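Local coordinates for aldehyde dehydrogenase (Staphylococcus aureus, PDB 6K10), which catalyses the NAD-dependent oxidation of 4,4'-diaponeurosporen-4-al to 4,4'-diaponeurosporenoic acid, a step in the biosynthesis of the carotenoid staphyloxanthin, at residues A[78-81]-A[82-86]; A[361-364]-A[365-369]. The protein carries 1 engineered substitution. All blocks are in the same frame, centred on the assembly; numbering follows the deposited sequence.

Contact 1 and contact 2 are both local, each made within one continuous stretch of chain. Contact 1 comes first, in helix 63-89. Contact 2 follows much later, where helix 357-365 ends and the chain runs on toward strand 372-376. Their centres lie about 39 Å apart, on opposite sides of the chain's centre, and their nearest atoms are about 28 Å apart. They share no helix or sheet. Helix 63-89 packs with helices 30-46 and 126-138, consistent with the coenzyme-binding half of the aldehyde dehydrogenase fold. Helix 357-365 packs on the mixed sheet that holds strands 223-226 and 256-260, in the catalytic half. Both contacts lie away from the predicted active-site residues.

Contact 1 of 2, residues A[78-81]-A[82-86]; sequences IKIA and RKELK
K83 sits one helical turn after K79 and lays its chain across that of K79. Its backbone N donates to K79 O at 3.1 Å. From CB the chain leaves with CG beside the backbone N (chi1 -63°). This carries CG back over the preceding turn, 3.2 Å from K79 O. Beyond CG the chain is extended. CD comes to 3.6 Å from K79 CE, and CE rests against the same carbon and K79 CG. At the tip, NZ is 3.2 Å from K79 CE. The two amines, K79 NZ and K83 NZ, end up 4.3 Å apart. The like charges would be expected to disfavour this closeness, but both lysines are exposed, and solvent could screen them. K79 meets K83 with a bent chain, turned at chi2 (-99°). The stretch lies in helix 63-89, and its i to i+4 bonds include R82 N to I78 O at 2.9 Å and E84 N to I80 O at 2.9 Å. Another flank, with I78, A81 and L85, is buried: I78 and A81 pack on I133 of helix 126-138, and L85 packs on A137 of that helix and on I30 and K34 of helix 30-46. Beside the lysines, I80 and E84 run side by side in the same direction. There I80 CG2 is 4.0 Å from E84 OE1.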
loop_
_atom_site.group_PDB
_atom_site.type_symbol
_atom_site.label_atom_id
_atom_site.label_comp_id
_atom_site.label_asym_id
_atom_site.label_seq_id
_atom_site.Cartn_x
_atom_site.Cartn_y
_atom_site.Cartn_z
ATOM N N ILE A 78 -2.384 0.236 -22.679
ATOM C CA ILE A 78 -3.832 0.345 -22.851
ATOM C C ILE A 78 -4.389 -0.943 -23.431
ATOM O O ILE A 78 -5.396 -1.481 -22.954
ATOM C CB ILE A 78 -4.187 1.546 -23.747
ATOM C CG1 ILE A 78 -3.772 2.864 -23.099
ATOM C CG2 ILE A 78 -5.680 1.553 -24.060
ATOM C CD1 ILE A 78 -3.788 4.037 -24.052
ATOM N N LYS A 79 -3.738 -1.454 -24.478
ATOM C CA LYS A 79 -4.169 -2.695 -25.109
ATOM C C LYS A 79 -4.252 -3.834 -24.097
ATOM O O LYS A 79 -5.243 -4.569 -24.055
ATOM C CB LYS A 79 -3.215 -3.041 -26.255
ATOM C CG LYS A 79 -3.546 -4.305 -27.017
ATOM C CD LYS A 79 -2.674 -5.447 -26.522
ATOM C CE LYS A 79 -2.821 -6.693 -27.371
ATOM N NZ LYS A 79 -1.555 -7.464 -27.512
ATOM N N ILE A 80 -3.219 -3.986 -23.265
ATOM C CA ILE A 80 -3.172 -5.101 -22.316
ATOM C C ILE A 80 -4.239 -4.933 -21.241
ATOM O O ILE A 80 -4.953 -5.884 -20.893
ATOM C CB ILE A 80 -1.766 -5.224 -21.699
ATOM C CG1 ILE A 80 -0.754 -5.650 -22.767
ATOM C CG2 ILE A 80 -1.770 -6.190 -20.512
ATOM C CD1 ILE A 80 0.689 -5.308 -22.429
ATOM N N ALA A 81 -4.360 -3.722 -20.692
ATOM C CA ALA A 81 -5.371 -3.470 -19.670
ATOM C C ALA A 81 -6.779 -3.728 -20.196
ATOM O O ALA A 81 -7.613 -4.318 -19.500
ATOM C CB ALA A 81 -5.250 -2.035 -19.159
ATOM N N ARG A 82 -7.058 -3.304 -21.428
ATOM C CA ARG A 82 -8.395 -3.487 -21.976
ATOM C C ARG A 82 -8.718 -4.962 -22.200
ATOM O O ARG A 82 -9.847 -5.402 -21.948
ATOM C CB ARG A 82 -8.516 -2.702 -23.278
ATOM C CG ARG A 82 -9.903 -2.614 -23.833
ATOM C CD ARG A 82 -9.928 -1.602 -24.955
ATOM N NE ARG A 82 -9.103 -1.963 -26.117
ATOM C CZ ARG A 82 -9.088 -3.137 -26.751
ATOM N NH1 ARG A 82 -9.870 -4.147 -26.385
ATOM N NH2 ARG A 82 -8.279 -3.294 -27.789
ATOM N N LYS A 83 -7.735 -5.744 -22.658
ATOM C CA LYS A 83 -7.983 -7.148 -22.966
ATOM C C LYS A 83 -7.970 -8.033 -21.728
ATOM O O LYS A 83 -8.574 -9.110 -21.738
ATOM C CB LYS A 83 -6.953 -7.648 -23.979
ATOM C CG LYS A 83 -7.038 -6.928 -25.303
ATOM C CD LYS A 83 -6.152 -7.539 -26.360
ATOM C CE LYS A 83 -6.344 -6.800 -27.670
ATOM N NZ LYS A 83 -5.621 -7.462 -28.782
ATOM N N GLU A 84 -7.285 -7.608 -20.674
ATOM C CA GLU A 84 -7.232 -8.339 -19.419
ATOM C C GLU A 84 -8.213 -7.810 -18.388
ATOM O O GLU A 84 -8.249 -8.334 -17.267
ATOM C CB GLU A 84 -5.812 -8.292 -18.847
ATOM C CG GLU A 84 -4.801 -9.026 -19.697
ATOM C CD GLU A 84 -3.899 -9.911 -18.872
ATOM O OE1 GLU A 84 -2.668 -9.712 -18.908
ATOM O OE2 GLU A 84 -4.429 -10.804 -18.179
ATOM N N LEU A 85 -9.016 -6.803 -18.745
ATOM C CA LEU A 85 -9.832 -6.108 -17.755
ATOM C C LEU A 85 -10.772 -7.048 -17.015
ATOM O O LEU A 85 -10.880 -6.982 -15.782
ATOM C CB LEU A 85 -10.631 -4.994 -18.423
ATOM C CG LEU A 85 -11.460 -4.196 -17.414
ATOM C CD1 LEU A 85 -10.564 -3.239 -16.652
ATOM C CD2 LEU A 85 -12.585 -3.442 -18.077
ATOM N N LYS A 86 -11.454 -7.932 -17.749
ATOM C CA LYS A 86 -12.370 -8.869 -17.111
ATOM C C LYS A 86 -11.641 -9.775 -16.129
ATOM O O LYS A 86 -12.172 -10.091 -15.059
ATOM C CB LYS A 86 -13.098 -9.692 -18.175
#

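Contact 2 of 2, residues A[361-364]-A[365-369]; sequences IAFI and HQRPK
F363, in the last turn of helix 357-365, meets R367, four residues on in the loop that follows. F363 starts with CG anti to its backbone N (chi1 -172°), which brings the ring within reach of the arginine. The R367 chain is extended from CG to NE and passes obliquely along one end of the ring. R367 NE lies 3.4 Å from F363 CE1, and R367 NH1 lies 3.7 Å from F363 CZ. The ring and guanidinium planes are only 18° apart. The guanidinium is held beyond the ring as well, since R367 NH2 bonds to M340 O, and F363 itself packs on M340. I364 completes the tight side. It is buried against P223 and I225 of strand 223-226 and Y256 and L258 of strand 256-260. I364 O is gripped twice: R367 N donates to it at 3.2 Å, from above the carbonyl plane, and a water donates to it at 2.8 Å. The same water donates to P368 O, so it ties the helix end to the loop. The other side is looser. A362, H365 and Q366 are exposed. H365 N still makes a good helical bond to I361 O at 2.8 Å, but Q366 N is shared between A362 O (3.0 Å) and F363 O (3.4 Å), both weak. The H365 side chain packs on N23 of the second subunit. Helix 357-365 links parallel strands 348-354 and 372-376, so this helix end belongs to a beta-alpha-beta crossover of the catalytic domain.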
loop_
_atom_site.group_PDB
_atom_site.type_symbol
_atom_site.label_atom_id
_atom_site.label_comp_id
_atom_site.label_asym_id
_atom_site.label_seq_id
_atom_site.Cartn_x
_atom_site.Cartn_y
_atom_site.Cartn_z
ATOM N N ILE A 361 29.207 -1.758 -0.669
ATOM C CA ILE A 361 27.938 -1.962 0.027
ATOM C C ILE A 361 27.791 -0.974 1.179
ATOM O O ILE A 361 26.724 -0.375 1.373
ATOM C CB ILE A 361 27.828 -3.426 0.505
ATOM C CG1 ILE A 361 27.585 -4.355 -0.689
ATOM C CG2 ILE A 361 26.746 -3.585 1.573
ATOM C CD1 ILE A 361 27.568 -5.835 -0.332
ATOM N N ALA A 362 28.860 -0.786 1.959
ATOM C CA ALA A 362 28.827 0.192 3.042
ATOM C C ALA A 362 28.546 1.597 2.521
ATOM O O ALA A 362 27.731 2.327 3.097
ATOM C CB ALA A 362 30.151 0.163 3.804
ATOM N N PHE A 363 29.215 1.988 1.433
ATOM C CA PHE A 363 28.982 3.293 0.820
ATOM C C PHE A 363 27.509 3.485 0.478
ATOM O O PHE A 363 26.907 4.512 0.811
ATOM C CB PHE A 363 29.852 3.434 -0.432
ATOM C CG PHE A 363 29.834 4.815 -1.043
ATOM C CD1 PHE A 363 28.827 5.197 -1.918
ATOM C CD2 PHE A 363 30.842 5.724 -0.760
ATOM C CE1 PHE A 363 28.818 6.460 -2.481
ATOM C CE2 PHE A 363 30.837 6.988 -1.322
ATOM C CZ PHE A 363 29.825 7.355 -2.183
ATOM N N ILE A 364 26.912 2.499 -0.193
ATOM C CA ILE A 364 25.521 2.619 -0.627
ATOM C C ILE A 364 24.576 2.587 0.571
ATOM O O ILE A 364 23.580 3.322 0.613
ATOM C CB ILE A 364 25.189 1.515 -1.653
ATOM C CG1 ILE A 364 26.054 1.679 -2.903
ATOM C CG2 ILE A 364 23.702 1.511 -2.009
ATOM C CD1 ILE A 364 26.102 0.446 -3.791
ATOM N N HIS A 365 24.876 1.753 1.570
ATOM C CA HIS A 365 24.000 1.638 2.729
ATOM C C HIS A 365 24.031 2.882 3.613
ATOM O O HIS A 365 23.104 3.084 4.405
ATOM C CB HIS A 365 24.377 0.399 3.546
ATOM C CG HIS A 365 23.275 -0.097 4.431
ATOM N ND1 HIS A 365 22.951 0.504 5.628
ATOM C CD2 HIS A 365 22.414 -1.133 4.286
ATOM C CE1 HIS A 365 21.942 -0.143 6.185
ATOM N NE2 HIS A 365 21.597 -1.140 5.390
ATOM N N GLN A 366 25.065 3.720 3.497
ATOM C CA GLN A 366 25.117 4.964 4.261
ATOM C C GLN A 366 24.183 6.034 3.717
ATOM O O GLN A 366 23.954 7.036 4.402
ATOM C CB GLN A 366 26.543 5.518 4.285
ATOM C CG GLN A 366 27.520 4.716 5.118
ATOM C CD GLN A 366 28.777 5.495 5.442
ATOM O OE1 GLN A 366 29.294 6.237 4.607
ATOM N NE2 GLN A 366 29.280 5.327 6.660
ATOM N N ARG A 367 23.655 5.855 2.517
ATOM C CA ARG A 367 22.828 6.829 1.829
ATOM C C ARG A 367 21.390 6.334 1.729
ATOM O O ARG A 367 21.107 5.156 1.978
ATOM C CB ARG A 367 23.415 7.103 0.437
ATOM C CG ARG A 367 24.801 7.731 0.497
ATOM C CD ARG A 367 25.530 7.655 -0.831
ATOM N NE ARG A 367 26.727 8.492 -0.827
ATOM C CZ ARG A 367 26.777 9.734 -1.301
ATOM N NH1 ARG A 367 27.913 10.416 -1.250
ATOM N NH2 ARG A 367 25.696 10.293 -1.828
ATOM N N PRO A 368 20.440 7.216 1.398
ATOM C CA PRO A 368 19.040 6.780 1.308
ATOM C C PRO A 368 18.861 5.664 0.292
ATOM O O PRO A 368 19.572 5.587 -0.713
ATOM C CB PRO A 368 18.297 8.050 0.876
ATOM C CG PRO A 368 19.165 9.165 1.318
ATOM C CD PRO A 368 20.572 8.672 1.194
ATOM N N LYS A 369 17.901 4.790 0.572
ATOM C CA LYS A 369 17.597 3.678 -0.317
ATOM C C LYS A 369 17.207 4.202 -1.694
ATOM O O LYS A 369 16.218 4.941 -1.811
ATOM C CB LYS A 369 16.476 2.823 0.266
ATOM C CG LYS A 369 16.795 2.246 1.636
ATOM C CD LYS A 369 15.619 1.476 2.207
ATOM C CE LYS A 369 15.992 0.786 3.511
ATOM N NZ LYS A 369 14.809 0.147 4.149
HETATM O O HOH W 1 22.067 4.555 -1.421
#